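Local coordinates for protein transcriptional regulator, TetR family (Myxococcus xanthus, PDB 5K7F) that probably binds DNA through a helix-turn-helix domain and regulates transcription for alternative de novo isovaleryl coenzyme A biosynthesis, at residues F140-F145 with V161-F166; A87-R92 with F145-Q150; A95-N100 with G168-I173. All blocks are in the same frame, centred on the assembly; numbering follows the deposited sequence.

Contact 1 of 3, residues F140-F145 with V161-F166; sequences FLEEAF and VGAFSF
Val-161 O, next to the Gly-162 that meets Phe-145, is gripped by two donors, both from Ser-165. The Ser-165 hydroxyl OG donates to Val-161 O over 2.8 Å, and Ser-165 N donates to the same oxygen over 2.9 Å as a helix bond. OG sits above the carbonyl plane, 43° out of it. The OG bond ties the hydroxyl back to its own helix. Between the helices the contact is apolar. Phe-145 lays its ring flat on the backbone of Gly-162. Gly-162 CA stands over the ring centre, 3.6 Å from the centroid of Phe-145, in a CH-pi contact. Gly-162 has no CB, and the ring takes the place a side chain would need. One turn along, the roles reverse: the aromatic ring is now on the other helix. Leu-141 CD2 lies over one face of Phe-166, 4.0 Å from its ring centroid and shifted toward the rim. Leu-141 CD1 reaches Phe-166 CD1 at 3.8 Å. The two side chains cross at about a right angle. CG of Phe-166 is anti to the backbone N (chi1 177°), and the ring beyond it comes over to Leu-141. Ala-163 adds a small contact beside them. Its CB meets Leu-141 CB at 3.9 Å, and Glu-142 CG approaches Ala-163 CB to 3.8 Å. Glu-142 OE2 then makes a weak hydrogen bond to Thr-160. Phe-145 also packs on Met-195 of the second subunit, and Phe-164 stacks on Trp-176 of that subunit. The local axes approach to 8.4 Å with their directions 124° apart. A glycine and an alanine at the crossing fit this close approach. This is helix-helix packing in the all-helical C-terminal domain of a TetR-family regulator, beside the dimer interface.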
ATOM      1  N   PHE A 140       0.694  -9.838 -16.532  1.00  9.85           N
ATOM      2  CA  PHE A 140       0.573 -11.242 -16.189  1.00  9.76           C
ATOM      3  C   PHE A 140      -0.654 -11.497 -15.330  1.00 10.90           C
ATOM      4  O   PHE A 140      -1.418 -12.433 -15.587  1.00 10.23           O
ATOM      5  CB  PHE A 140       1.840 -11.675 -15.471  1.00 10.00           C
ATOM      6  CG  PHE A 140       1.839 -13.136 -15.009  1.00  8.50           C
ATOM      7  CD1 PHE A 140       2.237 -14.157 -15.850  1.00 13.52           C
ATOM      8  CD2 PHE A 140       1.444 -13.473 -13.712  1.00 11.08           C
ATOM      9  CE1 PHE A 140       2.280 -15.492 -15.395  1.00 14.23           C
ATOM     10  CE2 PHE A 140       1.478 -14.785 -13.263  1.00 13.94           C
ATOM     11  CZ  PHE A 140       1.860 -15.796 -14.106  1.00 11.76           C
ATOM     12  N   LEU A 141      -0.852 -10.682 -14.291  1.00 11.98           N
ATOM     13  CA  LEU A 141      -2.039 -10.858 -13.453  1.00 11.01           C
ATOM     14  C   LEU A 141      -3.315 -10.628 -14.264  1.00  8.93           C
ATOM     15  O   LEU A 141      -4.284 -11.403 -14.139  1.00  9.67           O
ATOM     16  CB  LEU A 141      -1.991  -9.913 -12.243  1.00 11.02           C
ATOM     17  CG  LEU A 141      -0.812 -10.071 -11.261  1.00 10.30           C
ATOM     18  CD1 LEU A 141      -0.912  -9.029 -10.164  1.00 11.02           C
ATOM     19  CD2 LEU A 141      -0.831 -11.424 -10.668  1.00 11.43           C
ATOM     20  N   GLU A 142      -3.333  -9.602 -15.129  1.00  9.98           N
ATOM     21  CA  GLU A 142      -4.542  -9.331 -15.911  1.00 10.94           C
ATOM     22  C   GLU A 142      -4.874 -10.484 -16.852  1.00  9.68           C
ATOM     23  O   GLU A 142      -6.036 -10.884 -16.963  1.00  7.68           O
ATOM     24  CB  GLU A 142      -4.403  -8.016 -16.702  1.00 11.80           C
ATOM     25  CG  GLU A 142      -4.363  -6.783 -15.849  1.00 10.58           C
ATOM     26  CD  GLU A 142      -4.544  -5.453 -16.588  1.00 19.68           C
ATOM     27  OE1 GLU A 142      -4.674  -5.435 -17.823  1.00 23.95           O
ATOM     28  OE2 GLU A 142      -4.540  -4.408 -15.905  1.00 15.91           O
ATOM     29  N   GLU A 143      -3.868 -11.075 -17.501  1.00 12.77           N
ATOM     30  CA  GLU A 143      -4.134 -12.215 -18.379  1.00 11.89           C
ATOM     31  C   GLU A 143      -4.726 -13.385 -17.599  1.00 10.65           C
ATOM     32  O   GLU A 143      -5.677 -14.020 -18.050  1.00 11.79           O
ATOM     33  CB  GLU A 143      -2.852 -12.623 -19.112  1.00 15.75           C
ATOM     34  N   ALA A 144      -4.203 -13.666 -16.403  1.00  9.64           N
ATOM     35  CA  ALA A 144      -4.761 -14.748 -15.593  1.00 10.87           C
ATOM     36  C   ALA A 144      -6.190 -14.449 -15.145  1.00  7.26           C
ATOM     37  O   ALA A 144      -7.066 -15.328 -15.212  1.00 10.11           O
ATOM     38  CB  ALA A 144      -3.882 -15.020 -14.383  1.00 10.62           C
ATOM     39  N   PHE A 145      -6.457 -13.230 -14.694  1.00 11.07           N
ATOM     40  CA  PHE A 145      -7.831 -12.875 -14.341  1.00  8.18           C
ATOM     41  C   PHE A 145      -8.763 -13.037 -15.550  1.00 10.75           C
ATOM     42  O   PHE A 145      -9.835 -13.631 -15.433  1.00 11.73           O
ATOM     43  CB  PHE A 145      -7.873 -11.460 -13.761  1.00  7.57           C
ATOM     44  CG  PHE A 145      -7.679 -11.398 -12.270  1.00  4.97           C
ATOM     45  CD1 PHE A 145      -8.655 -11.814 -11.415  1.00  8.49           C
ATOM     46  CD2 PHE A 145      -6.479 -10.942 -11.735  1.00 10.60           C
ATOM     47  CE1 PHE A 145      -8.466 -11.714 -10.046  1.00 10.32           C
ATOM     48  CE2 PHE A 145      -6.304 -10.844 -10.386  1.00  7.37           C
ATOM     49  CZ  PHE A 145      -7.294 -11.240  -9.547  1.00  9.12           C
ATOM     50  N   VAL A 161      -9.128  -4.429 -12.335  1.00  9.96           N
ATOM     51  CA  VAL A 161      -9.611  -4.434 -10.959  1.00 12.54           C
ATOM     52  C   VAL A 161      -9.052  -5.644 -10.214  1.00 13.36           C
ATOM     53  O   VAL A 161      -8.502  -5.527  -9.103  1.00 12.53           O
ATOM     54  CB  VAL A 161     -11.148  -4.415 -10.948  1.00 15.31           C
ATOM     55  CG1 VAL A 161     -11.710  -4.517  -9.530  1.00 23.37           C
ATOM     56  CG2 VAL A 161     -11.658  -3.135 -11.628  1.00 15.56           C
ATOM     57  N   GLY A 162      -9.208  -6.826 -10.807  1.00 10.52           N
ATOM     58  CA  GLY A 162      -8.658  -8.044 -10.201  1.00  8.69           C
ATOM     59  C   GLY A 162      -7.188  -7.878  -9.885  1.00  9.91           C
ATOM     60  O   GLY A 162      -6.765  -8.066  -8.751  1.00  9.28           O
ATOM     61  N   ALA A 163      -6.415  -7.411 -10.872  1.00  8.72           N
ATOM     62  CA  ALA A 163      -4.968  -7.283 -10.726  1.00  8.88           C
ATOM     63  C   ALA A 163      -4.582  -6.351  -9.583  1.00  7.19           C
ATOM     64  O   ALA A 163      -3.727  -6.697  -8.743  1.00  9.22           O
ATOM     65  CB  ALA A 163      -4.372  -6.794 -12.049  1.00  8.81           C
ATOM     66  N   PHE A 164      -5.142  -5.134  -9.552  1.00  7.34           N
ATOM     67  CA  PHE A 164      -4.726  -4.201  -8.526  1.00 10.32           C
ATOM     68  C   PHE A 164      -5.391  -4.470  -7.172  1.00  6.98           C
ATOM     69  O   PHE A 164      -4.895  -3.984  -6.152  1.00  8.94           O
ATOM     70  CB  PHE A 164      -4.979  -2.757  -8.996  1.00 17.13           C
ATOM     71  CG  PHE A 164      -3.954  -2.267 -10.001  1.00 13.50           C
ATOM     72  CD1 PHE A 164      -2.658  -2.002  -9.629  1.00 13.38           C
ATOM     73  CD2 PHE A 164      -4.299  -2.101 -11.325  1.00 13.75           C
ATOM     74  CE1 PHE A 164      -1.742  -1.578 -10.552  1.00 15.90           C
ATOM     75  CE2 PHE A 164      -3.380  -1.662 -12.244  1.00 13.13           C
ATOM     76  CZ  PHE A 164      -2.113  -1.402 -11.861  1.00 14.59           C
ATOM     77  N   SER A 165      -6.477  -5.226  -7.116  1.00  7.69           N
ATOM     78  CA  SER A 165      -6.986  -5.670  -5.812  1.00  9.84           C
ATOM     79  C   SER A 165      -5.990  -6.633  -5.185  1.00  8.32           C
ATOM     80  O   SER A 165      -5.580  -6.490  -4.007  1.00  8.69           O
ATOM     81  CB  SER A 165      -8.354  -6.334  -5.975  1.00 13.16           C
ATOM     82  OG  SER A 165      -9.330  -5.369  -6.390  1.00 12.49           O
ATOM     83  N   PHE A 166      -5.588  -7.607  -5.984  1.00 10.19           N
ATOM     84  CA  PHE A 166      -4.517  -8.546  -5.656  1.00  7.09           C
ATOM     85  C   PHE A 166      -3.263  -7.805  -5.194  1.00  9.18           C
ATOM     86  O   PHE A 166      -2.675  -8.118  -4.140  1.00 10.01           O
ATOM     87  CB  PHE A 166      -4.278  -9.375  -6.912  1.00  6.94           C
ATOM     88  CG  PHE A 166      -3.140 -10.390  -6.843  1.00  4.99           C
ATOM     89  CD1 PHE A 166      -1.812 -10.027  -6.624  1.00  6.78           C
ATOM     90  CD2 PHE A 166      -3.424 -11.685  -7.148  1.00 11.84           C
ATOM     91  CE1 PHE A 166      -0.781 -11.024  -6.645  1.00  9.58           C
ATOM     92  CE2 PHE A 166      -2.420 -12.653  -7.179  1.00  7.82           C
ATOM     93  CZ  PHE A 166      -1.098 -12.279  -6.928  1.00  7.64           C
TER

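Contact 2 of 3, residues A87-R92 with F145-Q150; sequences ANPVER and FSQASQ
Pro-89 and Arg-92 meet Gln-147 and Ala-148 where a capped N-terminus, that of helix 89-105, packs on the last turns of helix 125-150. The site belongs to the helical C-terminal domain of the TetR family. Pro-89 lies against the backbone of the second helix, with CG 3.5 Å from Ala-148 N. Its CB touches Gln-147 CB at 3.6 Å. Ala-148 CB packs against Pro-89 CG and CB, 4.0 Å from each. Val-90 is near the same methyl only loosely, with its CB 4.5 Å from Ala-148 CB. The polar link stands beside this apolar patch. Arg-92 NH2 donates to Gln-147 OE1 over 2.8 Å, and the bond is nearly straight at 169°. OE1 lies in the guanidinium plane, while the donor sits above the plane of the amide. The two flat groups are steeply turned, 77° apart, and the side chains cross at about a right angle. Farther out, the other arm is held as well: Arg-92 NH1 donates to Ile-86 O, in the loop before the helix. The guanidinium thus bridges that loop and helix 125-150. An alanine in place of Arg-92 would probably leave Gln-147 OE1 and Ile-86 O without these donors and let the Gln-147 amide turn more freely. The arginine chain bends at chi3 (78°), which swings NE off the line of the preceding carbons. Phe-140 and Ala-144 of helix 125-150 also pack against Arg-92. The helix start that carries Pro-89 and Arg-92 is set by Asn-88, the N-cap residue. Its side chain caps the first turn: Asn-88 OD1 accepts from Glu-91 N over 3.1 Å.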
ATOM      1  N   ALA A  87      -1.092 -24.111 -15.956  1.00 17.76           N
ATOM      2  CA  ALA A  87      -1.981 -23.897 -17.095  1.00 19.77           C
ATOM      3  C   ALA A  87      -3.349 -23.401 -16.653  1.00 12.86           C
ATOM      4  O   ALA A  87      -3.922 -22.486 -17.278  1.00 13.08           O
ATOM      5  CB  ALA A  87      -2.135 -25.190 -17.897  1.00 22.95           C
ATOM      6  N   ASN A  88      -3.843 -23.960 -15.557  1.00 12.65           N
ATOM      7  CA  ASN A  88      -5.108 -23.541 -14.978  1.00 14.99           C
ATOM      8  C   ASN A  88      -4.949 -22.149 -14.363  1.00 13.21           C
ATOM      9  O   ASN A  88      -4.104 -21.970 -13.462  1.00  8.30           O
ATOM     10  CB  ASN A  88      -5.548 -24.575 -13.943  1.00 15.67           C
ATOM     11  CG  ASN A  88      -6.828 -24.174 -13.256  1.00 15.28           C
ATOM     12  OD1 ASN A  88      -6.968 -23.030 -12.898  1.00 13.92           O
ATOM     13  ND2 ASN A  88      -7.757 -25.115 -13.058  1.00 20.25           N
ATOM     14  N   PRO A  89      -5.712 -21.134 -14.837  1.00 13.66           N
ATOM     15  CA  PRO A  89      -5.436 -19.735 -14.455  1.00 12.49           C
ATOM     16  C   PRO A  89      -5.816 -19.390 -13.025  1.00 13.32           C
ATOM     17  O   PRO A  89      -5.155 -18.524 -12.431  1.00 11.49           O
ATOM     18  CB  PRO A  89      -6.261 -18.913 -15.460  1.00 14.14           C
ATOM     19  CG  PRO A  89      -7.391 -19.848 -15.890  1.00 10.49           C
ATOM     20  CD  PRO A  89      -6.766 -21.237 -15.860  1.00 10.49           C
ATOM     21  N   VAL A  90      -6.846 -20.022 -12.447  1.00  7.89           N
ATOM     22  CA  VAL A  90      -7.108 -19.799 -11.030  1.00  6.81           C
ATOM     23  C   VAL A  90      -6.046 -20.472 -10.161  1.00  9.82           C
ATOM     24  O   VAL A  90      -5.587 -19.879  -9.174  1.00  9.30           O
ATOM     25  CB  VAL A  90      -8.543 -20.217 -10.642  1.00 15.42           C
ATOM     26  CG1 VAL A  90      -8.709 -21.690 -10.404  1.00 15.52           C
ATOM     27  CG2 VAL A  90      -8.962 -19.423  -9.387  1.00 19.56           C
ATOM     28  N   GLU A  91      -5.580 -21.680 -10.536  1.00 12.83           N
ATOM     29  CA  GLU A  91      -4.463 -22.284  -9.812  0.60 12.24           C
ATOM     30  C   GLU A  91      -3.224 -21.409  -9.911  1.00 15.00           C
ATOM     31  O   GLU A  91      -2.483 -21.252  -8.930  1.00 10.25           O
ATOM     32  CB  GLU A  91      -4.140 -23.676 -10.375  0.60 14.08           C
ATOM     33  CG  GLU A  91      -5.180 -24.766 -10.125  0.60 21.09           C
ATOM     34  CD  GLU A  91      -4.721 -26.156 -10.620  0.60 22.22           C
ATOM     35  OE1 GLU A  91      -3.519 -26.338 -10.972  0.60 17.39           O
ATOM     36  OE2 GLU A  91      -5.579 -27.061 -10.666  0.60 28.09           O
ATOM     37  N   ARG A  92      -3.015 -20.800 -11.052  1.00  9.92           N
ATOM     38  CA  ARG A  92      -1.886 -19.909 -11.232  1.00  8.95           C
ATOM     39  C   ARG A  92      -1.992 -18.655 -10.326  1.00  8.61           C
ATOM     40  O   ARG A  92      -1.061 -18.263  -9.667  1.00  9.26           O
ATOM     41  CB  ARG A  92      -1.776 -19.502 -12.682  1.00 10.00           C
ATOM     42  CG  ARG A  92      -0.514 -18.834 -13.048  1.00 12.01           C
ATOM     43  CD  ARG A  92      -0.224 -18.953 -14.529  1.00 20.02           C
ATOM     44  NE  ARG A  92      -0.979 -18.071 -15.288  1.00 21.78           N
ATOM     45  CZ  ARG A  92      -1.898 -18.410 -16.175  1.00 15.30           C
ATOM     46  NH1 ARG A  92      -2.148 -19.640 -16.401  1.00 15.34           N
ATOM     47  NH2 ARG A  92      -2.573 -17.494 -16.767  1.00 11.12           N
ATOM     48  N   PHE A 145      -6.457 -13.230 -14.694  1.00 11.07           N
ATOM     49  CA  PHE A 145      -7.831 -12.875 -14.341  1.00  8.18           C
ATOM     50  C   PHE A 145      -8.763 -13.037 -15.550  1.00 10.75           C
ATOM     51  O   PHE A 145      -9.835 -13.631 -15.433  1.00 11.73           O
ATOM     52  CB  PHE A 145      -7.873 -11.460 -13.761  1.00  7.57           C
ATOM     53  CG  PHE A 145      -7.679 -11.398 -12.270  1.00  4.97           C
ATOM     54  CD1 PHE A 145      -8.655 -11.814 -11.415  1.00  8.49           C
ATOM     55  CD2 PHE A 145      -6.479 -10.942 -11.735  1.00 10.60           C
ATOM     56  CE1 PHE A 145      -8.466 -11.714 -10.046  1.00 10.32           C
ATOM     57  CE2 PHE A 145      -6.304 -10.844 -10.386  1.00  7.37           C
ATOM     58  CZ  PHE A 145      -7.294 -11.240  -9.547  1.00  9.12           C
ATOM     59  N   SER A 146      -8.325 -12.600 -16.733  1.00  9.42           N
ATOM     60  CA  SER A 146      -9.119 -12.761 -17.960  1.00  9.65           C
ATOM     61  C   SER A 146      -9.478 -14.209 -18.249  1.00 14.60           C
ATOM     62  O   SER A 146     -10.633 -14.526 -18.561  1.00 12.17           O
ATOM     63  CB  SER A 146      -8.349 -12.180 -19.140  1.00 13.58           C
ATOM     64  OG  SER A 146      -8.453 -10.776 -19.078  1.00 18.04           O
ATOM     65  N   GLN A 147      -8.472 -15.083 -18.238  1.00 11.04           N
ATOM     66  CA  GLN A 147      -8.652 -16.506 -18.502  1.00 14.54           C
ATOM     67  C   GLN A 147      -9.548 -17.166 -17.469  1.00 11.22           C
ATOM     68  O   GLN A 147     -10.454 -17.923 -17.814  1.00 11.46           O
ATOM     69  CB  GLN A 147      -7.297 -17.180 -18.499  1.00 13.19           C
ATOM     70  CG  GLN A 147      -6.387 -16.723 -19.584  1.00  9.19           C
ATOM     71  CD  GLN A 147      -4.998 -17.271 -19.417  1.00  9.29           C
ATOM     72  OE1 GLN A 147      -4.719 -17.990 -18.470  1.00 13.71           O
ATOM     73  NE2 GLN A 147      -4.102 -16.912 -20.341  1.00 15.87           N
ATOM     74  N   ALA A 148      -9.282 -16.920 -16.181  1.00  8.89           N
ATOM     75  CA  ALA A 148     -10.087 -17.512 -15.136  1.00  9.34           C
ATOM     76  C   ALA A 148     -11.542 -17.069 -15.194  1.00 11.95           C
ATOM     77  O   ALA A 148     -12.427 -17.880 -14.911  1.00 14.86           O
ATOM     78  CB  ALA A 148      -9.488 -17.170 -13.776  1.00 14.28           C
ATOM     79  N   SER A 149     -11.810 -15.775 -15.493  1.00 11.50           N
ATOM     80  CA  SER A 149     -13.185 -15.291 -15.603  1.00  9.77           C
ATOM     81  C   SER A 149     -13.888 -15.914 -16.809  1.00 10.33           C
ATOM     82  O   SER A 149     -15.004 -16.425 -16.698  1.00 11.66           O
ATOM     83  CB  SER A 149     -13.212 -13.752 -15.695  1.00 17.98           C
ATOM     84  OG  SER A 149     -14.539 -13.278 -15.885  1.00 25.64           O
ATOM     85  N   GLN A 150     -13.247 -15.898 -17.973  1.00 13.30           N
ATOM     86  CA  GLN A 150     -13.884 -16.476 -19.165  1.00 11.78           C
ATOM     87  C   GLN A 150     -14.210 -17.950 -18.968  1.00 21.51           C
ATOM     88  O   GLN A 150     -15.257 -18.423 -19.432  1.00 19.63           O
ATOM     89  CB  GLN A 150     -12.978 -16.288 -20.386  1.00 15.62           C
ATOM     90  CG  GLN A 150     -13.554 -16.870 -21.685  1.00 19.23           C
ATOM     91  CD  GLN A 150     -14.824 -16.192 -22.095  1.00 26.43           C
ATOM     92  OE1 GLN A 150     -14.893 -14.961 -22.155  1.00 24.92           O
ATOM     93  NE2 GLN A 150     -15.853 -16.989 -22.378  1.00 26.68           N
TER

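Contact 3 of 3, residues A95-N100 with G168-I173; sequences ACMRHN and GMVLWI
Val-170 spreads its two methyls between Met-97 and Asn-100, joining helix 89-105 to helix 159-171 in the core of the C-terminal TetR-family domain. Each branch has its own partner. CG1, anti to the backbone N (chi1 175°), goes to Asn-100. CG2 goes to Met-97, touching the Met-97 methyl CE at 3.9 Å and lying almost as near to its CG. Valine and methionine cross obliquely, and so do valine and asparagine. The two methionines are turned differently: their side chains cross at about a right angle, and they meet through their methyls, Met-97 CE to Met-169 CE at 3.7 Å. Both chains bend at the last torsion. In Met-169 chi3 is 61°, which turns CE off the line of the extended chain before it and toward Met-97. Helix 185-196 also packs on the pair, with Val-193 on Met-97 and Met-192 and Leu-196 on Met-169. Met-169 also packs on Met-169 of the second subunit, and Leu-171 packs on Trp-172 of that subunit. The layer therefore backs directly onto the dimer interface. Asn-100 brings a polar end into this apolar setting. Its OD1 is hydrogen-bonded to the hydroxyl of Tyr-137 on helix 125-150, which would probably fix the turn of the amide. The nitrogen on the other branch is buried and has no polar partner in the model. Asn-100 ND2 instead rests on hydrocarbon, 3.5 Å from Val-170 CG1, with Leu-171 CD2 farther off at 4.3 Å.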
ATOM      1  N   ALA A  95      -1.340 -19.651  -6.662  1.00  8.43           N
ATOM      2  CA  ALA A  95       0.087 -19.857  -6.409  1.00 14.86           C
ATOM      3  C   ALA A  95       0.846 -18.540  -6.458  1.00 14.18           C
ATOM      4  O   ALA A  95       1.764 -18.331  -5.650  1.00  8.08           O
ATOM      5  CB  ALA A  95       0.673 -20.855  -7.406  1.00 10.42           C
ATOM      6  N   CYS A  96       0.466 -17.642  -7.393  1.00 10.69           N
ATOM      7  CA  CYS A  96       1.137 -16.355  -7.546  1.00  8.97           C
ATOM      8  C   CYS A  96       0.958 -15.511  -6.294  1.00  6.23           C
ATOM      9  O   CYS A  96       1.913 -14.932  -5.762  1.00  6.23           O
ATOM     10  CB  CYS A  96       0.609 -15.646  -8.783  1.00  8.70           C
ATOM     11  SG  CYS A  96       1.603 -14.252  -9.357  1.00 11.05           S
ATOM     12  N   MET A  97      -0.267 -15.493  -5.766  1.00  7.87           N
ATOM     13  CA  MET A  97      -0.556 -14.755  -4.550  1.00  8.73           C
ATOM     14  C   MET A  97       0.253 -15.280  -3.369  1.00  6.16           C
ATOM     15  O   MET A  97       0.813 -14.492  -2.591  1.00  8.16           O
ATOM     16  CB  MET A  97      -2.038 -14.838  -4.215  1.00 10.67           C
ATOM     17  CG  MET A  97      -2.374 -13.984  -2.989  1.00  9.17           C
ATOM     18  SD  MET A  97      -4.148 -13.860  -2.703  1.00 10.54           S
ATOM     19  CE  MET A  97      -4.407 -12.169  -3.156  1.00 10.46           C
ATOM     20  N   ARG A  98       0.286 -16.610  -3.196  1.00  8.11           N
ATOM     21  CA  ARG A  98       1.047 -17.169  -2.083  1.00  6.60           C
ATOM     22  C   ARG A  98       2.536 -16.822  -2.207  1.00  7.09           C
ATOM     23  O   ARG A  98       3.133 -16.280  -1.260  1.00  8.10           O
ATOM     24  CB  ARG A  98       0.817 -18.672  -2.001  1.00  9.73           C
ATOM     25  CG  ARG A  98       1.488 -19.351  -0.812  1.00 12.26           C
ATOM     26  CD  ARG A  98       1.133 -20.833  -0.787  1.00 14.60           C
ATOM     27  NE  ARG A  98       1.500 -21.525   0.458  1.00 16.75           N
ATOM     28  CZ  ARG A  98       0.777 -21.547   1.581  1.00 22.04           C
ATOM     29  NH1 ARG A  98      -0.384 -20.879   1.704  1.00 13.80           N
ATOM     30  NH2 ARG A  98       1.222 -22.263   2.600  1.00 17.16           N
ATOM     31  N   HIS A  99       3.123 -17.035  -3.384  1.00  5.53           N
ATOM     32  CA  HIS A  99       4.532 -16.661  -3.573  1.00  5.51           C
ATOM     33  C   HIS A  99       4.778 -15.168  -3.350  1.00  8.74           C
ATOM     34  O   HIS A  99       5.794 -14.778  -2.753  1.00  9.30           O
ATOM     35  CB  HIS A  99       4.988 -17.078  -4.965  1.00  5.40           C
ATOM     36  CG  HIS A  99       5.278 -18.565  -5.093  1.00 10.71           C
ATOM     37  ND1 HIS A  99       6.316 -19.190  -4.439  1.00 15.54           N
ATOM     38  CD2 HIS A  99       4.620 -19.544  -5.761  1.00  9.38           C
ATOM     39  CE1 HIS A  99       6.309 -20.484  -4.729  1.00 15.25           C
ATOM     40  NE2 HIS A  99       5.292 -20.727  -5.540  1.00 18.19           N
ATOM     41  N   ASN A 100       3.872 -14.303  -3.843  1.00  4.51           N
ATOM     42  CA  ASN A 100       4.048 -12.858  -3.664  1.00  9.13           C
ATOM     43  C   ASN A 100       4.001 -12.464  -2.174  1.00  8.42           C
ATOM     44  O   ASN A 100       4.737 -11.583  -1.726  1.00  9.45           O
ATOM     45  CB  ASN A 100       2.978 -12.126  -4.472  1.00  8.40           C
ATOM     46  CG  ASN A 100       3.325 -10.701  -4.824  1.00 11.68           C
ATOM     47  OD1 ASN A 100       2.845 -10.219  -5.843  1.00  7.01           O
ATOM     48  ND2 ASN A 100       4.128 -10.023  -4.016  1.00  9.23           N
ATOM     49  N   GLY A 168      -2.801  -4.591  -4.204  1.00  8.85           N
ATOM     50  CA  GLY A 168      -2.971  -3.848  -2.963  1.00  8.22           C
ATOM     51  C   GLY A 168      -3.015  -4.762  -1.747  1.00  6.74           C
ATOM     52  O   GLY A 168      -2.406  -4.475  -0.714  1.00  8.35           O
ATOM     53  N   MET A 169      -3.832  -5.807  -1.809  1.00  8.12           N
ATOM     54  CA  MET A 169      -3.867  -6.758  -0.690  1.00  6.86           C
ATOM     55  C   MET A 169      -2.478  -7.211  -0.296  1.00  8.63           C
ATOM     56  O   MET A 169      -2.137  -7.235   0.902  1.00 12.58           O
ATOM     57  CB  MET A 169      -4.707  -7.992  -1.040  1.00 10.11           C
ATOM     58  CG  MET A 169      -6.160  -7.816  -0.952  1.00 20.54           C
ATOM     59  SD  MET A 169      -7.036  -9.261  -1.623  1.00 19.49           S
ATOM     60  CE  MET A 169      -6.458 -10.531  -0.571  1.00 11.87           C
ATOM     61  N   VAL A 170      -1.655  -7.548  -1.280  1.00  7.22           N
ATOM     62  CA  VAL A 170      -0.403  -8.253  -0.977  1.00  5.25           C
ATOM     63  C   VAL A 170       0.690  -7.270  -0.601  1.00  7.18           C
ATOM     64  O   VAL A 170       1.398  -7.464   0.393  1.00 10.15           O
ATOM     65  CB  VAL A 170       0.003  -9.130  -2.171  1.00  9.24           C
ATOM     66  CG1 VAL A 170       1.337  -9.767  -1.921  1.00  8.57           C
ATOM     67  CG2 VAL A 170      -1.065 -10.215  -2.380  1.00 13.58           C
ATOM     68  N   LEU A 171       0.823  -6.168  -1.342  1.00  9.26           N
ATOM     69  CA  LEU A 171       1.936  -5.275  -1.076  1.00 10.00           C
ATOM     70  C   LEU A 171       1.750  -4.523   0.238  1.00 14.01           C
ATOM     71  O   LEU A 171       2.742  -4.153   0.880  1.00 18.63           O
ATOM     72  CB  LEU A 171       2.113  -4.304  -2.253  1.00 11.04           C
ATOM     73  CG  LEU A 171       2.432  -4.991  -3.585  1.00 19.74           C
ATOM     74  CD1 LEU A 171       2.545  -3.940  -4.680  1.00 17.33           C
ATOM     75  CD2 LEU A 171       3.706  -5.799  -3.490  1.00 11.70           C
ATOM     76  N   TRP A 172       0.500  -4.265   0.654  1.00 11.88           N
ATOM     77  CA  TRP A 172       0.247  -3.527   1.890  0.58 12.58           C
ATOM     78  C   TRP A 172       0.552  -4.349   3.144  1.00  9.34           C
ATOM     79  O   TRP A 172       0.593  -3.767   4.237  1.00  9.96           O
ATOM     80  CB  TRP A 172      -1.204  -2.991   1.916  0.58 12.59           C
ATOM     81  CG  TRP A 172      -1.303  -1.647   2.665  0.58 12.69           C
ATOM     82  CD1 TRP A 172      -0.814  -0.441   2.244  0.58 14.77           C
ATOM     83  CD2 TRP A 172      -1.876  -1.411   3.958  0.58  9.36           C
ATOM     84  NE1 TRP A 172      -1.049   0.521   3.186  0.58 19.75           N
ATOM     85  CE2 TRP A 172      -1.706  -0.043   4.244  0.58 18.94           C
ATOM     86  CE3 TRP A 172      -2.525  -2.216   4.898  0.58 15.40           C
ATOM     87  CZ2 TRP A 172      -2.164   0.536   5.428  0.58 17.55           C
ATOM     88  CZ3 TRP A 172      -2.973  -1.627   6.089  0.58 10.25           C
ATOM     89  CH2 TRP A 172      -2.778  -0.281   6.336  0.58 19.17           C
ATOM     90  N   ILE A 173       0.814  -5.666   3.012  1.00  9.55           N
ATOM     91  CA  ILE A 173       1.151  -6.528   4.163  1.00  5.86           C
ATOM     92  C   ILE A 173       2.341  -5.982   4.957  1.00  9.37           C
ATOM     93  O   ILE A 173       2.401  -6.142   6.179  1.00 10.51           O
ATOM     94  CB  ILE A 173       1.393  -7.960   3.696  1.00  7.85           C
ATOM     95  CG1 ILE A 173       0.114  -8.569   3.097  1.00 10.74           C
ATOM     96  CG2 ILE A 173       1.890  -8.807   4.850  1.00  8.65           C
ATOM     97  CD1 ILE A 173       0.338 -10.048   2.524  1.00 11.57           C
TER

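Overall arrangement
Three helices are joined pairwise. Contact 1 ties helix 125-150 to helix 159-171, contact 2 ties helix 89-105 to helix 125-150, and contact 3 ties helix 89-105 to helix 159-171. Contact 3 is the most central, its centre about 8 Å from the centre of the chain. The centre of contact 1 lies at about 15 Å and that of contact 2 at about 21 Å. All three are largely buried. Chemistry changes with place: the outer contact carries an arginine-glutamine bond, while the other two are mainly apolar, though contact 3 buries an asparagine amide. Contacts 1 and 2 share Phe-145, and Phe-140 packs on Arg-92. Phe-166 also reaches Met-97. Contacts 1 and 3 touch the second subunit.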